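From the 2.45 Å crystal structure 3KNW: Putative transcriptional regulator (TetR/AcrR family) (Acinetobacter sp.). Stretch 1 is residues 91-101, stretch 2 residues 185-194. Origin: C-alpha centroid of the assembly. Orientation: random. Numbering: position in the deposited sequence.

Stretch 1 91-101: LMNYLQCWVKD
Stretch 2, residues 185-194: HKAPLFQALE

How do the two backbones run past one another? Residues 91-100 lie in a helix that begins earlier in the chain, with i to i+4 bonds such as Gln96 N to Met92 O at 2.9 Å. Lys186 occupies the N-cap position of a second helix, 187-194, which continues beyond the stretch; Phe190 N bonds to Lys186 O at 2.9 Å. The two axes are almost antiparallel, at 171°, and approach to 10.0 Å. The register sets Val99 CA 6.1 Å from Leu189 CA and Gln96 CA 7.2 Å from Leu193 CA.

What does Leu193 fit into? It points toward the first helix and enters as a knob among Met92, Leu95, Gln96 and Val99. Its m,t rotamer (chi1 -84°, chi2 173°) places Leu193 CD1 3.3 Å from Val99 CG2, a tight apolar contact, and Leu193 CD2 lies 3.8 Å from Gln96 CG, 3.8 Å from Met92 CE and 4.2 Å from Leu95 CB. Met92, a selenomethionine, leaves its backbone sideways, but an m,m,m chain (-70°, -53°, -54°) folds its CE methyl to Leu193. Leu95 points toward the second helix and offers its CB to the Leu193 pocket, its side chain m,t (-62°, -179°).

How does the Val99 side chain meet three residues at once? Its CA-to-CB bond points sideways and chi1 is t (-179°). Both methyls touch Leu193; Val99 CG2 also lies 4.1 Å from Leu189 CB, and Val99 CG1 meets Phe190 CE1 at 3.5 Å, at the ring edge and near its plane. Phe190 starts away from the first helix, yet chi1 -55° and chi2 -32° bring its ring end back. Leu189 points toward that helix, with chi1 -82° (m) and chi2 159° (t), and Leu189 CD2 stands 4.3 Å from Trp98 CE3, obliquely to the indole. With Trp98 at chi1 -113°, between wells, and chi2 92°, and Tyr94 at chi1 169° and chi2 69°, Trp98 NE1 donates to Tyr94 OH at 2.9 Å, one turn earlier.

What does Lys186 do at the start of the second helix? It points toward the first stretch and, after chi1 -63° (m), extends through t,t,t (169°, 174°, -177°). This carries Lys186 NZ to Val99 O, to which it donates a 3.1 Å hydrogen bond, a natural pairing of an ammonium group with a backbone carbonyl. Lys100 O is 3.3 Å from Lys186 NZ, but the angle is too poor for a bond. Asp101 CB lies 3.0 Å from Lys186 NZ, merely a short contact, since carbon cannot accept a hydrogen bond; with the Asp101 carboxylate unmodelled, no salt bridge can be claimed.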

# COMPACT_ATOMS: atom_id res chain seq x y z
N LEU A 91 21.90 0.91 -4.06
CA LEU A 91 20.64 0.81 -3.35
C LEU A 91 19.91 2.16 -3.41
O LEU A 91 18.69 2.21 -3.52
CB LEU A 91 20.87 0.40 -1.88
CG LEU A 91 19.60 0.26 -1.04
CD1 LEU A 91 18.56 -0.51 -1.74
CD2 LEU A 91 19.89 -0.39 0.23
N MSE A 92 20.66 3.24 -3.38
CA MSE A 92 20.04 4.58 -3.49
C MSE A 92 19.62 4.81 -4.91
O MSE A 92 18.60 5.39 -5.17
CB MSE A 92 20.98 5.69 -3.02
CG MSE A 92 21.23 5.70 -1.52
SE MSE A 92 19.65 5.73 -0.42
CE MSE A 92 18.76 7.31 -1.19
N ASN A 93 20.36 4.26 -5.84
CA ASN A 93 19.94 4.28 -7.22
C ASN A 93 18.57 3.67 -7.50
O ASN A 93 17.68 4.34 -8.02
CB ASN A 93 20.94 3.46 -8.00
CG ASN A 93 21.66 4.23 -8.94
OD1 ASN A 93 22.79 4.67 -8.68
ND2 ASN A 93 21.05 4.40 -10.11
N TYR A 94 18.45 2.38 -7.20
CA TYR A 94 17.20 1.65 -7.26
C TYR A 94 16.03 2.41 -6.65
O TYR A 94 15.00 2.59 -7.28
CB TYR A 94 17.32 0.33 -6.51
CG TYR A 94 16.00 -0.37 -6.29
CD1 TYR A 94 15.31 -0.92 -7.34
CD2 TYR A 94 15.45 -0.46 -5.01
CE1 TYR A 94 14.10 -1.55 -7.14
CE2 TYR A 94 14.24 -1.09 -4.80
CZ TYR A 94 13.57 -1.64 -5.88
OH TYR A 94 12.36 -2.28 -5.69
N LEU A 95 16.20 2.84 -5.43
CA LEU A 95 15.16 3.54 -4.73
C LEU A 95 14.80 4.85 -5.44
O LEU A 95 13.62 5.27 -5.47
CB LEU A 95 15.63 3.86 -3.29
CG LEU A 95 15.92 2.64 -2.42
CD1 LEU A 95 16.36 3.05 -0.95
CD2 LEU A 95 14.75 1.64 -2.40
N GLN A 96 15.83 5.52 -5.95
CA GLN A 96 15.64 6.80 -6.58
C GLN A 96 14.80 6.61 -7.84
O GLN A 96 13.98 7.48 -8.15
CB GLN A 96 16.98 7.55 -6.83
CG GLN A 96 17.03 8.89 -6.02
CD GLN A 96 18.41 9.30 -5.45
OE1 GLN A 96 19.40 8.56 -5.54
NE2 GLN A 96 18.45 10.50 -4.86
N CYS A 97 15.01 5.46 -8.49
CA CYS A 97 14.20 4.99 -9.60
C CYS A 97 12.75 4.69 -9.19
O CYS A 97 11.82 5.01 -9.95
CB CYS A 97 14.84 3.73 -10.27
SG CYS A 97 15.78 4.10 -11.72
N TRP A 98 12.54 4.04 -8.05
CA TRP A 98 11.21 3.90 -7.47
C TRP A 98 10.51 5.24 -7.57
O TRP A 98 9.44 5.33 -8.11
CB TRP A 98 11.31 3.56 -5.99
CG TRP A 98 10.87 2.25 -5.52
CD1 TRP A 98 11.63 1.14 -5.38
CD2 TRP A 98 9.60 1.93 -4.98
NE1 TRP A 98 10.89 0.11 -4.84
CE2 TRP A 98 9.64 0.58 -4.58
CE3 TRP A 98 8.42 2.64 -4.82
CZ2 TRP A 98 8.55 -0.07 -4.04
CZ3 TRP A 98 7.36 2.01 -4.29
CH2 TRP A 98 7.42 0.66 -3.91
N VAL A 99 11.16 6.28 -7.04
CA VAL A 99 10.62 7.62 -6.95
C VAL A 99 10.35 8.31 -8.30
O VAL A 99 9.47 9.15 -8.35
CB VAL A 99 11.56 8.50 -6.03
CG1 VAL A 99 11.07 9.94 -5.87
CG2 VAL A 99 11.69 7.86 -4.65
N LYS A 100 11.06 7.97 -9.39
CA LYS A 100 10.86 8.63 -10.72
C LYS A 100 9.57 8.26 -11.52
O LYS A 100 9.05 9.11 -12.25
CB LYS A 100 12.10 8.45 -11.63
N ASP A 101 9.05 7.03 -11.39
CA ASP A 101 7.77 6.60 -12.07
C ASP A 101 7.80 6.48 -13.63
O ASP A 101 8.12 7.43 -14.36
CB ASP A 101 6.57 7.49 -11.63
N HIS A 185 0.77 13.53 -5.24
CA HIS A 185 2.13 13.98 -5.55
C HIS A 185 3.07 13.21 -4.65
O HIS A 185 2.61 12.58 -3.73
CB HIS A 185 2.26 15.48 -5.32
CG HIS A 185 1.95 15.88 -3.93
ND1 HIS A 185 2.94 16.09 -2.99
CD2 HIS A 185 0.77 16.14 -3.31
CE1 HIS A 185 2.37 16.42 -1.84
NE2 HIS A 185 1.06 16.46 -2.01
N LYS A 186 4.38 13.28 -4.89
CA LYS A 186 5.28 12.32 -4.36
C LYS A 186 6.03 12.81 -3.16
O LYS A 186 7.06 12.24 -2.75
CB LYS A 186 6.23 11.84 -5.45
CG LYS A 186 5.49 11.14 -6.57
CD LYS A 186 6.41 10.93 -7.73
CE LYS A 186 5.82 10.11 -8.85
NZ LYS A 186 6.86 9.91 -9.93
N ALA A 187 5.51 13.82 -2.52
CA ALA A 187 6.14 14.31 -1.27
C ALA A 187 6.49 13.13 -0.35
O ALA A 187 7.62 13.01 0.14
CB ALA A 187 5.22 15.39 -0.54
N PRO A 188 5.57 12.21 -0.12
CA PRO A 188 5.94 11.10 0.84
C PRO A 188 7.13 10.26 0.43
O PRO A 188 7.88 9.80 1.29
CB PRO A 188 4.65 10.27 0.90
CG PRO A 188 3.57 11.23 0.64
CD PRO A 188 4.11 12.27 -0.34
N LEU A 189 7.29 10.06 -0.88
CA LEU A 189 8.39 9.27 -1.48
C LEU A 189 9.67 10.06 -1.43
O LEU A 189 10.70 9.53 -1.10
CB LEU A 189 8.12 8.93 -2.96
CG LEU A 189 7.23 7.73 -3.20
CD1 LEU A 189 6.55 7.65 -4.58
CD2 LEU A 189 8.03 6.46 -2.94
N PHE A 190 9.59 11.37 -1.66
CA PHE A 190 10.72 12.22 -1.42
C PHE A 190 11.22 12.16 0.00
O PHE A 190 12.45 12.20 0.24
CB PHE A 190 10.43 13.67 -1.81
CG PHE A 190 9.94 13.86 -3.26
CD1 PHE A 190 10.37 13.04 -4.28
CD2 PHE A 190 9.11 14.93 -3.58
CE1 PHE A 190 9.94 13.23 -5.56
CE2 PHE A 190 8.66 15.13 -4.86
CZ PHE A 190 9.08 14.30 -5.87
N GLN A 191 10.32 12.08 0.97
CA GLN A 191 10.79 12.04 2.38
C GLN A 191 11.44 10.66 2.64
O GLN A 191 12.53 10.61 3.19
CB GLN A 191 9.66 12.36 3.37
CG GLN A 191 10.07 12.34 4.89
CD GLN A 191 11.39 13.09 5.18
OE1 GLN A 191 11.52 14.31 4.93
NE2 GLN A 191 12.38 12.34 5.67
N ALA A 192 10.82 9.56 2.20
CA ALA A 192 11.41 8.22 2.28
C ALA A 192 12.87 8.20 1.80
O ALA A 192 13.74 7.57 2.43
CB ALA A 192 10.62 7.25 1.38
N LEU A 193 13.11 8.84 0.65
CA LEU A 193 14.48 9.03 0.14
C LEU A 193 15.40 9.66 1.16
O LEU A 193 16.47 9.17 1.42
CB LEU A 193 14.49 9.87 -1.16
CG LEU A 193 14.22 9.05 -2.45
CD1 LEU A 193 14.06 9.96 -3.68
CD2 LEU A 193 15.35 8.00 -2.69
N GLU A 194 14.95 10.74 1.76
CA GLU A 194 15.81 11.49 2.68
C GLU A 194 16.01 10.65 3.94
O GLU A 194 17.08 10.56 4.47
CB GLU A 194 15.26 12.91 2.95
CG GLU A 194 16.29 13.86 3.57
CD GLU A 194 17.58 14.07 2.71
OE1 GLU A 194 18.66 14.42 3.29
OE2 GLU A 194 17.51 13.89 1.46